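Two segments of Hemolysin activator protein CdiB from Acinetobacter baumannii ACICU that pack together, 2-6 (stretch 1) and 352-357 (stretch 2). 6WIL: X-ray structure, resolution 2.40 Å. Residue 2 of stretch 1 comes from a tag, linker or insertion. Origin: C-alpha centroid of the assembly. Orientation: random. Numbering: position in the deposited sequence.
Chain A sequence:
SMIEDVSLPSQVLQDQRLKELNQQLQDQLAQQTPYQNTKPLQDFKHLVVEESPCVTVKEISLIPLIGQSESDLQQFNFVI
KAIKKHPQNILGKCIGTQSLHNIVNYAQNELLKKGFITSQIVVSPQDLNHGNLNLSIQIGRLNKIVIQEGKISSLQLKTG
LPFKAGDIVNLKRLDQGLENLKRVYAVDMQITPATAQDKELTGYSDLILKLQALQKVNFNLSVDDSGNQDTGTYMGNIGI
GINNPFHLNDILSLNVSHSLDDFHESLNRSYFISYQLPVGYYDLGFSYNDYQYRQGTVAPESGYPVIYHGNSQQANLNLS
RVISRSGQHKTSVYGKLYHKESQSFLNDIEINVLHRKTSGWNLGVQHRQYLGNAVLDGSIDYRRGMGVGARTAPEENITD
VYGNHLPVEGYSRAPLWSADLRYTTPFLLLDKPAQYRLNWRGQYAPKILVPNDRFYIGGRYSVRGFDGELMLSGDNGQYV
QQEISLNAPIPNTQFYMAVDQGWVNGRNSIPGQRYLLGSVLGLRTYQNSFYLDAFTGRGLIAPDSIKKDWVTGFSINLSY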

# COMPACT_ATOMS: atom_id res chain seq x y z
N MSE A 2 -15.89 -40.04 -5.84
CA MSE A 2 -15.40 -38.80 -6.44
C MSE A 2 -15.53 -37.62 -5.48
O MSE A 2 -16.63 -37.12 -5.23
CB MSE A 2 -16.15 -38.50 -7.75
CG MSE A 2 -15.98 -39.58 -8.81
SE MSE A 2 -16.96 -39.23 -10.47
CE MSE A 2 -15.87 -37.78 -11.19
N ILE A 3 -14.38 -37.18 -4.95
CA ILE A 3 -14.35 -36.03 -4.05
C ILE A 3 -14.70 -34.77 -4.83
O ILE A 3 -14.26 -34.58 -5.97
CB ILE A 3 -12.98 -35.92 -3.37
CG1 ILE A 3 -12.88 -36.86 -2.17
CG2 ILE A 3 -12.69 -34.48 -2.95
CD1 ILE A 3 -12.63 -38.32 -2.53
N GLU A 4 -15.50 -33.90 -4.23
CA GLU A 4 -15.96 -32.70 -4.92
C GLU A 4 -16.35 -31.65 -3.90
O GLU A 4 -17.17 -31.91 -3.02
CB GLU A 4 -17.14 -33.03 -5.83
CG GLU A 4 -17.63 -31.87 -6.67
CD GLU A 4 -18.29 -32.34 -7.94
OE1 GLU A 4 -18.99 -31.54 -8.60
OE2 GLU A 4 -18.11 -33.52 -8.29
N ASP A 5 -15.75 -30.46 -4.01
CA ASP A 5 -16.24 -29.29 -3.28
C ASP A 5 -17.10 -28.51 -4.26
O ASP A 5 -16.60 -27.75 -5.10
CB ASP A 5 -15.09 -28.44 -2.74
CG ASP A 5 -15.55 -27.50 -1.63
OD1 ASP A 5 -16.69 -27.66 -1.14
OD2 ASP A 5 -14.77 -26.60 -1.25
N VAL A 6 -18.42 -28.73 -4.18
CA VAL A 6 -19.37 -28.05 -5.03
C VAL A 6 -19.39 -26.55 -4.79
O VAL A 6 -20.04 -25.81 -5.55
CB VAL A 6 -20.79 -28.64 -4.82
CG1 VAL A 6 -20.73 -30.16 -4.82
CG2 VAL A 6 -21.38 -28.12 -3.52
N ASN A 352 -16.47 -35.66 5.72
CA ASN A 352 -15.24 -35.67 6.52
C ASN A 352 -14.03 -35.24 5.70
O ASN A 352 -13.24 -34.39 6.14
CB ASN A 352 -15.01 -37.06 7.12
CG ASN A 352 -15.86 -37.31 8.35
OD1 ASN A 352 -16.88 -36.67 8.56
ND2 ASN A 352 -15.42 -38.26 9.18
N VAL A 353 -13.86 -35.80 4.50
CA VAL A 353 -12.67 -35.54 3.70
C VAL A 353 -12.56 -34.09 3.24
O VAL A 353 -11.52 -33.70 2.70
CB VAL A 353 -12.60 -36.47 2.48
CG1 VAL A 353 -12.45 -37.91 2.92
CG2 VAL A 353 -13.83 -36.29 1.60
N LEU A 354 -13.59 -33.28 3.45
CA LEU A 354 -13.55 -31.87 3.09
C LEU A 354 -13.30 -30.96 4.29
O LEU A 354 -13.31 -29.74 4.14
CB LEU A 354 -14.84 -31.45 2.39
CG LEU A 354 -15.00 -32.02 0.98
CD1 LEU A 354 -16.14 -31.31 0.26
CD2 LEU A 354 -13.70 -31.90 0.20
N HIS A 355 -13.08 -31.53 5.47
CA HIS A 355 -12.71 -30.75 6.65
C HIS A 355 -11.23 -30.39 6.55
O HIS A 355 -10.37 -31.28 6.55
CB HIS A 355 -13.00 -31.54 7.92
CG HIS A 355 -12.83 -30.74 9.18
ND1 HIS A 355 -11.59 -30.38 9.67
CD2 HIS A 355 -13.74 -30.24 10.05
CE1 HIS A 355 -11.75 -29.70 10.79
NE2 HIS A 355 -13.05 -29.60 11.04
N ARG A 356 -10.93 -29.10 6.46
CA ARG A 356 -9.58 -28.64 6.19
C ARG A 356 -9.17 -27.57 7.19
O ARG A 356 -9.81 -26.52 7.27
CB ARG A 356 -9.47 -28.10 4.76
CG ARG A 356 -9.51 -29.19 3.70
CD ARG A 356 -9.71 -28.65 2.30
NE ARG A 356 -11.06 -28.11 2.10
CZ ARG A 356 -11.70 -28.13 0.94
NH1 ARG A 356 -12.92 -27.62 0.84
NH2 ARG A 356 -11.13 -28.68 -0.12
N LYS A 357 -8.12 -27.85 7.95
CA LYS A 357 -7.43 -26.84 8.75
C LYS A 357 -6.05 -26.61 8.14
O LYS A 357 -5.30 -27.56 7.90
CB LYS A 357 -7.27 -27.28 10.21
CG LYS A 357 -8.57 -27.57 10.94
CD LYS A 357 -8.28 -27.82 12.42
CE LYS A 357 -9.44 -28.51 13.12
NZ LYS A 357 -9.12 -28.81 14.54

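The contact is anchored by a salt bridge between Asp-5 and Arg-356, residues 351 positions apart in the same chain. Arg-356 NH1 donates a hydrogen bond to Asp-5 OD2 at 3.0 Å, with an N-H...O angle of 144°, so charge attraction and a moderately bent hydrogen bond join the same pair of atoms. The carboxylate oxygen lies at the edge of the guanidinium, near its plane, where the N-H groups point. Both residues direct their CA-to-CB bonds toward the opposing stretch. Aspartate, with chi1 in the t well, brings its charge in on a short side chain; arginine, m, t, m through its first three chi angles, covers the remaining distance with a long one. The other carboxylate oxygen, OD1, is hydrogen-bonded to a residue just beyond the stretches, which helps to steady the acid.

Next to this polar link sits Leu-354, buried and with the largest area covered across the interface, 60 Å². Its CD1 methyl lies 3.5 Å from Glu-4 O and 3.9 Å from Asp-5 OD1, both van der Waals contacts, while CD2 approaches Ile-3 CG2 at 4.2 Å. A branched apolar side chain suits this position because its two methyls can touch different parts of the facing segment. The CA-to-CB bond of Glu-4 points away, so its backbone makes the closest approach; Glu-4 is an exposed residue whose charged group takes no part in this contact.

Farther out, Ile-3 CG1 meets Val-353 CG2 at 3.9 Å. The CA-to-CB bonds of these beta-branched residues point toward the other stretch, and the pair covers apolar surface, although both remain largely on the surface. A backbone hydrogen bond from His-355 N to Asn-352 O, 2.9 Å, closes a turn around Val-353 and Leu-354. No backbone hydrogen bond joins the two stretches; side chains bridge the gap, and the contact buries a modest 220 Å².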